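Local coordinates for putative membrane protein (Yersinia pestis CO92, PDB 5TF3) that is of unknown function but belongs to the DUF1198 family and folds as a compact all-helical domain, at residues 57-60 against 61-65; 65-69 against 70-74; 73-76 against 77-81; 88-91 against 92-95; 116-119 against 120-124. All blocks are in the same frame, centred on the assembly; numbering follows the deposited sequence. Where two conformers were deposited one is given.

Contact 1: 57-60 against 61-65; sequences LVFI and YHTFI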
# COMPACT_ATOMS: atom_id res chain seq x y z
N LEU A 57 1.03 -0.60 1.16
CA LEU A 57 0.72 0.75 1.62
C LEU A 57 0.07 1.58 0.52
O LEU A 57 -0.84 2.38 0.80
CB LEU A 57 1.99 1.47 2.11
CG LEU A 57 2.50 1.12 3.51
CD1 LEU A 57 3.73 1.93 3.78
CD2 LEU A 57 1.44 1.41 4.54
N VAL A 58 0.56 1.43 -0.71
CA VAL A 58 -0.09 2.04 -1.87
C VAL A 58 -1.56 1.62 -1.95
O VAL A 58 -2.46 2.45 -2.10
CB VAL A 58 0.68 1.68 -3.15
CG1 VAL A 58 -0.04 2.19 -4.40
CG2 VAL A 58 2.09 2.26 -3.09
N PHE A 59 -1.81 0.31 -1.83
CA PHE A 59 -3.18 -0.19 -1.84
C PHE A 59 -4.02 0.45 -0.73
O PHE A 59 -5.10 0.99 -0.99
CB PHE A 59 -3.16 -1.71 -1.69
CG PHE A 59 -4.52 -2.34 -1.53
CD1 PHE A 59 -5.08 -2.51 -0.27
CD2 PHE A 59 -5.23 -2.80 -2.64
CE1 PHE A 59 -6.34 -3.08 -0.11
CE2 PHE A 59 -6.47 -3.39 -2.50
CZ PHE A 59 -7.04 -3.53 -1.22
N ILE A 60 -3.53 0.41 0.51
CA ILE A 60 -4.30 0.96 1.63
C ILE A 60 -4.58 2.44 1.42
O ILE A 60 -5.69 2.92 1.64
CB ILE A 60 -3.57 0.72 2.96
CG1 ILE A 60 -3.64 -0.77 3.34
CG2 ILE A 60 -4.13 1.65 4.06
CD1 ILE A 60 -2.76 -1.16 4.53
N TYR A 61 -3.57 3.19 0.96
CA TYR A 61 -3.76 4.63 0.75
C TYR A 61 -4.85 4.89 -0.27
O TYR A 61 -5.77 5.69 -0.03
CB TYR A 61 -2.45 5.29 0.31
CG TYR A 61 -2.64 6.76 -0.04
CD1 TYR A 61 -2.75 7.74 0.96
CD2 TYR A 61 -2.74 7.18 -1.37
CE1 TYR A 61 -2.95 9.08 0.64
CE2 TYR A 61 -2.94 8.52 -1.70
CZ TYR A 61 -3.04 9.46 -0.69
OH TYR A 61 -3.24 10.78 -1.02
N HIS A 62 -4.78 4.24 -1.43
CA HIS A 62 -5.75 4.55 -2.48
C HIS A 62 -7.13 3.95 -2.21
O HIS A 62 -8.11 4.42 -2.79
CB HIS A 62 -5.20 4.11 -3.84
CG HIS A 62 -4.09 4.99 -4.31
ND1 HIS A 62 -4.30 6.28 -4.75
CD2 HIS A 62 -2.75 4.82 -4.30
CE1 HIS A 62 -3.14 6.84 -5.04
NE2 HIS A 62 -2.18 5.98 -4.77
N THR A 63 -7.24 2.96 -1.31
CA THR A 63 -8.57 2.42 -1.02
C THR A 63 -9.09 2.96 0.31
O THR A 63 -9.87 3.92 0.31
CB THR A 63 -8.55 0.89 -1.03
OG1 THR A 63 -7.64 0.39 -0.04
CG2 THR A 63 -8.14 0.36 -2.45
N PHE A 64 -8.69 2.37 1.45
CA PHE A 64 -9.23 2.81 2.74
C PHE A 64 -9.11 4.32 2.94
O PHE A 64 -10.05 4.98 3.40
CB PHE A 64 -8.54 2.09 3.89
CG PHE A 64 -9.03 2.53 5.26
CD1 PHE A 64 -10.27 2.11 5.74
CD2 PHE A 64 -8.26 3.38 6.05
CE1 PHE A 64 -10.72 2.51 6.99
CE2 PHE A 64 -8.71 3.79 7.31
CZ PHE A 64 -9.94 3.37 7.78
N ILE A 65 -7.94 4.88 2.64
CA ILE A 65 -7.74 6.27 3.02
C ILE A 65 -8.47 7.23 2.08
O ILE A 65 -9.15 8.15 2.53
CB ILE A 65 -6.23 6.58 3.12
CG1 ILE A 65 -5.61 5.72 4.23
CG2 ILE A 65 -6.00 8.08 3.38
CD1 ILE A 65 -4.15 6.02 4.60
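Phe59 and Thr63, one turn apart, meet twice over: a doubly held carbonyl and a methyl on a ring. On the polar side, Phe59 O accepts both from Thr63 N and from Thr63 OG1, the hydroxyl at 2.8 Å and well above the carbonyl plane, the amide nearly in line with C=O. The hydroxyl can bend back this way because chi1 of Thr63 is 61°, which sets OG1 between its own N and carbonyl carbon. Regular i to i+4 bonds join Tyr61 N to Leu57 O and His62 N to Val58 O. Further on the spacing changes: Ile65 N bonds to Ile60 O at 3.1 Å, five residues back, whereas Phe64 N, equally near that oxygen, is badly angled for it.

Among the apolar contacts, Thr63 CG2 sits over the Phe59 ring, 4.2 Å from its centroid and 14° off the normal, a CH-pi contact. Val58 CG1 runs alongside the imidazole of His62, 3.8 Å from CD2; His62 NE2 is bonded to Tyr23 O, and the ring stacks on Trp76. Ile60 CG2 lies 4.3 Å from Ile65 CG1. The i to i+5 bond defines a pi-type turn, here at the C-terminal end of helix 48-65.

Contact 2: 65-69 against 70-74; sequences IKNPS and DENVE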
# COMPACT_ATOMS: atom_id res chain seq x y z
N ILE A 65 -7.94 4.88 2.64
CA ILE A 65 -7.74 6.27 3.02
C ILE A 65 -8.47 7.23 2.08
O ILE A 65 -9.15 8.15 2.53
CB ILE A 65 -6.23 6.58 3.12
CG1 ILE A 65 -5.61 5.72 4.23
CG2 ILE A 65 -6.00 8.08 3.38
CD1 ILE A 65 -4.15 6.02 4.60
N LYS A 66 -8.40 7.00 0.77
CA LYS A 66 -8.94 7.94 -0.22
C LYS A 66 -10.28 7.54 -0.83
O LYS A 66 -11.08 8.42 -1.16
CB LYS A 66 -7.94 8.14 -1.38
CG LYS A 66 -6.56 8.56 -0.92
CD LYS A 66 -6.60 9.82 -0.09
CE LYS A 66 -6.76 11.05 -0.96
NZ LYS A 66 -6.80 12.28 -0.11
N ASN A 67 -10.56 6.24 -1.01
CA ASN A 67 -11.77 5.84 -1.73
C ASN A 67 -12.03 4.35 -1.57
O ASN A 67 -11.56 3.53 -2.38
CB ASN A 67 -11.63 6.20 -3.22
CG ASN A 67 -12.85 5.82 -4.04
OD1 ASN A 67 -13.86 5.37 -3.51
ND2 ASN A 67 -12.75 6.00 -5.35
N PRO A 68 -12.79 3.95 -0.55
CA PRO A 68 -12.98 2.51 -0.29
C PRO A 68 -14.16 1.88 -1.02
O PRO A 68 -14.64 0.82 -0.60
CB PRO A 68 -13.18 2.47 1.22
CG PRO A 68 -13.83 3.77 1.53
CD PRO A 68 -13.18 4.78 0.61
N SER A 69 -14.62 2.47 -2.12
CA SER A 69 -15.74 1.88 -2.85
C SER A 69 -15.33 0.54 -3.45
O SER A 69 -14.15 0.31 -3.74
CB SER A 69 -16.21 2.83 -3.96
OG SER A 69 -15.26 2.88 -5.02
N ASP A 70 -16.32 -0.35 -3.62
CA ASP A 70 -16.06 -1.68 -4.18
C ASP A 70 -15.37 -1.58 -5.54
O ASP A 70 -14.45 -2.35 -5.84
CB ASP A 70 -17.36 -2.47 -4.34
CG ASP A 70 -17.84 -3.11 -3.05
OD1 ASP A 70 -17.12 -3.05 -2.03
OD2 ASP A 70 -18.95 -3.71 -3.05
N GLU A 71 -15.83 -0.65 -6.37
CA GLU A 71 -15.24 -0.46 -7.69
C GLU A 71 -13.76 -0.10 -7.58
O GLU A 71 -12.91 -0.67 -8.27
CB GLU A 71 -16.02 0.60 -8.46
CG GLU A 71 -15.30 1.13 -9.69
CD GLU A 71 -16.24 1.73 -10.71
OE1 GLU A 71 -17.48 1.54 -10.57
OE2 GLU A 71 -15.76 2.39 -11.66
N ASN A 72 -13.43 0.85 -6.69
CA ASN A 72 -12.04 1.26 -6.59
C ASN A 72 -11.20 0.18 -5.93
O ASN A 72 -10.04 -0.05 -6.32
CB ASN A 72 -11.93 2.59 -5.82
CG ASN A 72 -10.54 3.20 -5.91
OD1 ASN A 72 -10.03 3.48 -7.00
ND2 ASN A 72 -9.91 3.40 -4.76
N VAL A 73 -11.76 -0.53 -4.94
CA VAL A 73 -11.00 -1.59 -4.29
C VAL A 73 -10.69 -2.70 -5.28
O VAL A 73 -9.57 -3.24 -5.29
CB VAL A 73 -11.77 -2.12 -3.05
CG1 VAL A 73 -11.13 -3.39 -2.53
CG2 VAL A 73 -11.77 -1.06 -1.93
N GLU A 74 -11.65 -3.04 -6.14
CA GLU A 74 -11.41 -4.06 -7.16
C GLU A 74 -10.30 -3.63 -8.11
O GLU A 74 -9.44 -4.44 -8.48
CB GLU A 74 -12.71 -4.34 -7.92
CG GLU A 74 -12.55 -5.34 -9.05
CD GLU A 74 -13.87 -5.78 -9.64
OE1 GLU A 74 -14.89 -5.76 -8.91
OE2 GLU A 74 -13.89 -6.15 -10.83
O HOH W 1 -14.97 -2.05 -0.90
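The backbone comes out of the loop at Ser69 and turns straight into helix 70-82, whose first i to i+4 bond runs from Val73 N to Ser69 O at 2.8 Å. Ser69 is the N-cap: its OG accepts from Asn72 N at 3.2 Å, with the N-H directed well at it (159°). A chi1 of 72° places that hydroxyl between the N and carbonyl carbon of Ser69, facing the first turn, where it also packs against Asn72 CB.

Asn67 bonds to the cap residue from two positions earlier. Its OD1 accepts from Ser69 N at 3.3 Å, which makes an Asx turn leading into the capped helix; the N-H lies above the plane of the amide carbonyl and is not directed at a lone pair. Asn72 answers from the helix. Its ND2 donates to Asn67 O at 2.9 Å, in the carbonyl plane and on a lone pair, and makes a weak second bond to His62 O. The two side-chain amides are stacked with their planes only 4° apart, Asn67 ND2 resting 3.5 Å from Asn72 CB.

On the far side of the turn a water donates to both Pro68 O and Asp70 OD1, the latter at 2.6 Å, tying the carboxylate of the first helical residue to the loop. Val73, the buried member, lays CG2 3.3 Å from Ser69 O, while its other methyl, CG1, packs on Tyr118 and Phe122 of helix 108-122.

Contact 3: 73-76 against 77-81; sequences VELW and RNTLI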
# COMPACT_ATOMS: atom_id res chain seq x y z
N VAL A 73 -11.76 -0.53 -4.94
CA VAL A 73 -11.00 -1.59 -4.29
C VAL A 73 -10.69 -2.70 -5.28
O VAL A 73 -9.57 -3.24 -5.29
CB VAL A 73 -11.77 -2.12 -3.05
CG1 VAL A 73 -11.13 -3.39 -2.53
CG2 VAL A 73 -11.77 -1.06 -1.93
N GLU A 74 -11.65 -3.04 -6.14
CA GLU A 74 -11.41 -4.06 -7.16
C GLU A 74 -10.30 -3.63 -8.11
O GLU A 74 -9.44 -4.44 -8.48
CB GLU A 74 -12.71 -4.34 -7.92
CG GLU A 74 -12.55 -5.34 -9.05
CD GLU A 74 -13.87 -5.78 -9.64
OE1 GLU A 74 -14.89 -5.76 -8.91
OE2 GLU A 74 -13.89 -6.15 -10.83
N LEU A 75 -10.30 -2.36 -8.49
CA LEU A 75 -9.24 -1.79 -9.32
C LEU A 75 -7.86 -2.03 -8.72
O LEU A 75 -6.96 -2.54 -9.38
CB LEU A 75 -9.51 -0.30 -9.49
CG LEU A 75 -8.70 0.54 -10.46
CD1 LEU A 75 -9.53 1.76 -10.85
CD2 LEU A 75 -7.36 0.94 -9.84
N TRP A 76 -7.68 -1.63 -7.45
CA TRP A 76 -6.36 -1.74 -6.82
C TRP A 76 -6.00 -3.18 -6.48
O TRP A 76 -4.82 -3.56 -6.55
CB TRP A 76 -6.30 -0.84 -5.58
CG TRP A 76 -6.15 0.58 -6.04
CD1 TRP A 76 -7.15 1.51 -6.21
CD2 TRP A 76 -4.94 1.20 -6.47
NE1 TRP A 76 -6.61 2.70 -6.68
CE2 TRP A 76 -5.25 2.52 -6.86
CE3 TRP A 76 -3.61 0.77 -6.55
CZ2 TRP A 76 -4.29 3.41 -7.33
CZ3 TRP A 76 -2.65 1.67 -7.02
CH2 TRP A 76 -3.00 2.96 -7.40
N ARG A 77 -6.99 -4.01 -6.16
CA ARG A 77 -6.72 -5.43 -5.93
C ARG A 77 -6.16 -6.09 -7.20
O ARG A 77 -5.24 -6.91 -7.14
CB ARG A 77 -8.00 -6.13 -5.46
CG ARG A 77 -7.84 -7.64 -5.28
CD ARG A 77 -9.15 -8.34 -4.79
NE ARG A 77 -8.91 -9.76 -4.56
CZ ARG A 77 -9.08 -10.71 -5.47
NH1 ARG A 77 -9.53 -10.40 -6.69
NH2 ARG A 77 -8.81 -11.97 -5.17
N ASN A 78 -6.73 -5.75 -8.35
CA ASN A 78 -6.24 -6.32 -9.60
C ASN A 78 -4.84 -5.82 -9.92
O ASN A 78 -4.07 -6.53 -10.57
CB ASN A 78 -7.20 -6.00 -10.75
CG ASN A 78 -8.50 -6.78 -10.66
OD1 ASN A 78 -8.57 -7.82 -10.00
ND2 ASN A 78 -9.54 -6.29 -11.35
N THR A 79 -4.50 -4.61 -9.47
CA THR A 79 -3.14 -4.11 -9.64
C THR A 79 -2.14 -4.95 -8.85
O THR A 79 -1.07 -5.31 -9.37
CB THR A 79 -3.08 -2.61 -9.26
OG1 THR A 79 -4.05 -1.90 -10.03
CG2 THR A 79 -1.72 -1.99 -9.57
N LEU A 80 -2.47 -5.31 -7.61
CA LEU A 80 -1.63 -6.25 -6.87
C LEU A 80 -1.50 -7.57 -7.61
O LEU A 80 -0.40 -8.09 -7.78
CB LEU A 80 -2.19 -6.51 -5.47
CG LEU A 80 -2.19 -5.39 -4.45
CD1 LEU A 80 -2.77 -5.91 -3.13
CD2 LEU A 80 -0.78 -4.89 -4.28
N ILE A 81 -2.63 -8.11 -8.06
CA ILE A 81 -2.62 -9.42 -8.70
C ILE A 81 -1.77 -9.38 -9.98
O ILE A 81 -0.99 -10.30 -10.24
CB ILE A 81 -4.06 -9.89 -8.98
CG1 ILE A 81 -4.76 -10.26 -7.67
CG2 ILE A 81 -4.07 -11.08 -9.93
CD1 ILE A 81 -6.24 -10.60 -7.84
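Leu75 O, in helix 70-82, is gripped twice by Thr79, through OG1 at 3.0 Å and through the backbone N at 3.2 Å. The two donors reach it from opposite faces of the carbonyl plane, and the amide bond is somewhat bent (143°). With chi1 at -55° the Thr79 hydroxyl stands beside its own N and leans back along the helix to the carbonyl one turn earlier, leaving CG2 anti to that N.

The neighbouring rungs are plain i to i+4 bonds: Arg77 N to Val73 O at 2.8 Å, Asn78 N to Glu74 O, and Leu80 N to Trp76 O. Along one flank the Glu74 and Asn78 side chains run side by side, Glu74 CG 3.9 Å from Asn78 ND2, with the carboxylate and amide planes turned 71° apart. Asn78 ND2 is also near Glu74 O, but its angle there is too poor for a bond.

The Trp76 indole meets 77-81 only lightly, CE3 lying 4.4 Å from Thr79 CB; it packs on helix 48-65, where it stacks on His62. Val73 and Arg77 face helix 108-122. Arg77, extended from CG to NE, bonds through NE to Asn123 OD1 and through NH2 to His131 O, with Ile81 CD1 over one guanidinium face, toward its rim. For Thr79, the bond to Leu75 O satisfies a buried hydroxyl within its own helix and fixes its rotation.

Contact 4: 88-91 against 92-95; sequences ILAA and EHTD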
# COMPACT_ATOMS: atom_id res chain seq x y z
N ILE A 88 -4.13 -10.85 -0.54
CA ILE A 88 -4.53 -10.97 0.86
C ILE A 88 -3.89 -9.85 1.66
O ILE A 88 -2.68 -9.60 1.57
CB ILE A 88 -4.14 -12.35 1.41
CG1 ILE A 88 -4.90 -13.46 0.69
CG2 ILE A 88 -4.44 -12.42 2.91
CD1 ILE A 88 -4.55 -14.84 1.19
N LEU A 89 -4.70 -9.13 2.41
CA LEU A 89 -4.24 -8.01 3.21
C LEU A 89 -4.11 -8.47 4.66
O LEU A 89 -5.06 -9.01 5.24
CB LEU A 89 -5.20 -6.82 3.09
CG LEU A 89 -4.77 -5.53 3.78
CD1 LEU A 89 -3.60 -4.90 3.04
CD2 LEU A 89 -5.92 -4.55 3.92
N ALA A 90 -2.92 -8.30 5.23
CA ALA A 90 -2.59 -8.85 6.53
C ALA A 90 -2.44 -7.74 7.56
O ALA A 90 -2.30 -6.56 7.22
CB ALA A 90 -1.31 -9.69 6.47
N ALA A 91 -2.46 -8.14 8.84
CA ALA A 91 -2.45 -7.18 9.94
C ALA A 91 -1.20 -6.32 9.94
O ALA A 91 -1.23 -5.17 10.40
CB ALA A 91 -2.56 -7.91 11.29
N GLU A 92 -0.08 -6.86 9.47
CA GLU A 92 1.13 -6.05 9.49
C GLU A 92 1.05 -4.92 8.47
O GLU A 92 1.71 -3.89 8.64
CB GLU A 92 2.34 -6.93 9.23
CG GLU A 92 2.17 -7.88 8.08
CD GLU A 92 3.48 -8.12 7.37
OE1 GLU A 92 3.50 -8.89 6.38
OE2 GLU A 92 4.50 -7.53 7.80
N HIS A 93 0.24 -5.08 7.41
CA HIS A 93 0.08 -4.02 6.42
C HIS A 93 -0.67 -2.83 7.01
O HIS A 93 -0.26 -1.68 6.84
CB HIS A 93 -0.65 -4.55 5.18
CG HIS A 93 0.02 -5.73 4.55
ND1 HIS A 93 -0.68 -6.81 4.06
CD2 HIS A 93 1.33 -5.99 4.33
CE1 HIS A 93 0.17 -7.70 3.57
NE2 HIS A 93 1.40 -7.22 3.72
N THR A 94 -1.76 -3.10 7.73
CA THR A 94 -2.55 -2.01 8.29
C THR A 94 -1.86 -1.39 9.50
O THR A 94 -2.01 -0.19 9.75
CB THR A 94 -3.96 -2.51 8.65
OG1 THR A 94 -3.86 -3.77 9.32
CG2 THR A 94 -4.81 -2.67 7.37
N ASP A 95 -1.10 -2.18 10.25
CA ASP A 95 -0.34 -1.60 11.34
C ASP A 95 0.71 -0.63 10.81
O ASP A 95 0.91 0.46 11.38
CB ASP A 95 0.30 -2.69 12.18
CG ASP A 95 -0.70 -3.39 13.12
OD1 ASP A 95 -1.77 -2.82 13.42
OD2 ASP A 95 -0.41 -4.51 13.56
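His93 and Ala90 close the N-terminal turn of helix 91-100, with Ala90 as the N-cap residue. Alanine offers no capping side chain. Separately, His93, at position N3, accepts from the backbone of the N-cap: Ala90 N donates to His93 ND1 at 2.9 Å and almost straight (170°), the side-chain-to-backbone half of a capping box without the N-cap half. Ala90 N stands 32° out of the plane of the ring. In return His93 N bonds to Ala90 O, a bent bond with the donor above the carbonyl plane, so that backbone and side chain form a reciprocal pair. A chi1 of -57° lays the His93 ring back over the loop; the bond is consistent with an ND1 that carries no proton. The ring also stacks on Tyr56 of helix 48-65.

Ala91, at the start of the helix, contributes its carbonyl, which accepts from Asp95 N at 3.0 Å. Thr94 OG1 lies 3.2 Å from the same oxygen. Glu92, on the outer side, forms a salt bridge with Lys53. Inward, Leu89 runs past His93 in the opposite direction: its CD1 rests 3.6 Å from His93 ND1, and its other methyl, CD2, lies 4.1 Å from Thr94 CG2.

Contact 5: 116-119 against 120-124; sequences RHYN and LHFNP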
# COMPACT_ATOMS: atom_id res chain seq x y z
N ARG A 116 -10.84 -6.75 7.36
CA ARG A 116 -11.64 -7.96 7.53
C ARG A 116 -12.70 -8.08 6.43
O ARG A 116 -12.87 -9.15 5.83
CB ARG A 116 -12.29 -7.98 8.91
CG ARG A 116 -12.89 -9.36 9.28
CD ARG A 116 -13.50 -9.32 10.68
NE ARG A 116 -14.66 -8.44 10.67
CZ ARG A 116 -15.87 -8.81 10.27
NH1 ARG A 116 -16.09 -10.05 9.84
NH2 ARG A 116 -16.86 -7.92 10.29
N HIS A 117 -13.42 -7.00 6.16
CA HIS A 117 -14.44 -7.05 5.12
C HIS A 117 -13.82 -7.19 3.73
O HIS A 117 -14.39 -7.84 2.86
CB HIS A 117 -15.35 -5.82 5.19
CG HIS A 117 -16.34 -5.87 6.31
ND1 HIS A 117 -16.12 -5.28 7.54
CD2 HIS A 117 -17.55 -6.46 6.40
CE1 HIS A 117 -17.15 -5.50 8.33
NE2 HIS A 117 -18.04 -6.21 7.66
N TYR A 118 -12.64 -6.59 3.52
CA TYR A 118 -11.98 -6.70 2.22
C TYR A 118 -11.61 -8.14 1.92
O TYR A 118 -11.89 -8.65 0.83
CB TYR A 118 -10.73 -5.80 2.19
CG TYR A 118 -9.80 -6.20 1.07
CD1 TYR A 118 -10.14 -5.97 -0.27
CD2 TYR A 118 -8.59 -6.85 1.35
CE1 TYR A 118 -9.30 -6.37 -1.30
CE2 TYR A 118 -7.74 -7.23 0.33
CZ TYR A 118 -8.11 -7.00 -0.99
OH TYR A 118 -7.28 -7.38 -2.01
N ASN A 119 -10.98 -8.83 2.87
CA ASN A 119 -10.58 -10.21 2.62
C ASN A 119 -11.81 -11.10 2.45
O ASN A 119 -11.84 -11.96 1.56
CB ASN A 119 -9.68 -10.70 3.76
CG ASN A 119 -8.29 -10.12 3.69
OD1 ASN A 119 -7.69 -10.02 2.62
ND2 ASN A 119 -7.76 -9.71 4.85
N LEU A 120 -12.83 -10.88 3.28
CA LEU A 120 -14.05 -11.67 3.19
C LEU A 120 -14.75 -11.48 1.84
O LEU A 120 -15.20 -12.45 1.22
CB LEU A 120 -14.98 -11.30 4.34
CG LEU A 120 -16.35 -11.94 4.33
CD1 LEU A 120 -16.19 -13.44 4.51
CD2 LEU A 120 -17.23 -11.34 5.42
N HIS A 121 -14.87 -10.23 1.39
CA HIS A 121 -15.65 -9.91 0.20
C HIS A 121 -14.92 -10.31 -1.08
O HIS A 121 -15.55 -10.79 -2.03
CB HIS A 121 -15.97 -8.40 0.18
CG HIS A 121 -16.90 -7.98 -0.93
ND1 HIS A 121 -18.27 -8.01 -0.81
CD2 HIS A 121 -16.64 -7.48 -2.17
CE1 HIS A 121 -18.83 -7.57 -1.93
NE2 HIS A 121 -17.86 -7.24 -2.76
N PHE A 122 -13.60 -10.11 -1.13
CA PHE A 122 -12.86 -10.22 -2.38
C PHE A 122 -11.97 -11.44 -2.50
O PHE A 122 -11.60 -11.79 -3.62
CB PHE A 122 -11.98 -8.99 -2.60
CG PHE A 122 -12.73 -7.76 -2.99
CD1 PHE A 122 -13.01 -7.50 -4.33
CD2 PHE A 122 -13.14 -6.85 -2.02
CE1 PHE A 122 -13.69 -6.36 -4.69
CE2 PHE A 122 -13.83 -5.71 -2.37
CZ PHE A 122 -14.09 -5.46 -3.71
N ASN A 123 -11.55 -12.06 -1.41
CA ASN A 123 -10.59 -13.14 -1.62
C ASN A 123 -11.28 -14.47 -1.38
O ASN A 123 -11.58 -14.80 -0.23
CB ASN A 123 -9.37 -12.97 -0.71
CG ASN A 123 -8.55 -11.74 -1.10
OD1 ASN A 123 -8.23 -11.54 -2.27
ND2 ASN A 123 -8.21 -10.91 -0.13
N PRO A 124 -11.58 -15.24 -2.43
CA PRO A 124 -12.50 -16.37 -2.29
C PRO A 124 -11.96 -17.43 -1.35
O PRO A 124 -10.76 -17.69 -1.30
CB PRO A 124 -12.64 -16.90 -3.73
CG PRO A 124 -11.45 -16.35 -4.47
CD PRO A 124 -11.11 -15.06 -3.81
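His121 N donates to His117 O at 2.8 Å, the shortest of the backbone bonds that carry the last turn of helix 108-122. Phe122 N to Tyr118 O and Asn123 N to Asn119 O follow, both at 3.0 Å, and Leu120 N to Arg116 O precedes them. A side-chain link runs beside the last rung: Asn123 ND2 points to Asn119 OD1 at 2.9 Å, but the N-H is poorly aimed (124°) and the bond is weak. The two amides cross at a slant. Both have stronger partners elsewhere, Asn119 ND2 on Leu89 O and Asn123 OD1 on Arg77 NE.

This is the C-terminal end of the helix. Asn123 is the first residue to leave helical backbone angles, yet its N still completes an i to i+4 bond.

Packing centres on Tyr118. Its side chain and that of Phe122 cross at about a right angle, Tyr118 CD1 being 3.6 Å from Phe122 CD2; the rings themselves meet obliquely, planes 34° apart and centroids 5.6 Å. Phe122 also brings its ring edge, in plane, up to Tyr118 O. With chi1 at 162°, the Tyr118 ring lies beside its own carbonyl carbon and reaches mainly outward from the helix, with some lean toward Phe122 and Asn123. Asn123 ND2 comes to 3.7 Å from Tyr118 CE2, its amide nearly perpendicular to the ring, and Tyr118 OH is bonded to Pro87 O.

Contacts 1, 2 and 3 follow the chain through helix 48-65, the loop and helix 70-82; contacts 1 and 2 share Ile65, and contacts 2 and 3 share Val73 and Glu74. The two helices pack where His62 CG of contact 1 lies 3.4 Å from Trp76 CZ2 of contact 3. Contact 4 meets contact 1 on another flank, Ile60 CD1 lying 3.8 Å from Thr94 CG2. Contact 5 joins several of these: Asn119 ND2 bonds to Leu89 O at 2.8 Å, Asn123 OD1 to Arg77 NE at 3.0 Å, and Phe122 CE2 packs on Val73 CG1. Contacts 2 and 4 are apart, their centres about 17 Å from each other.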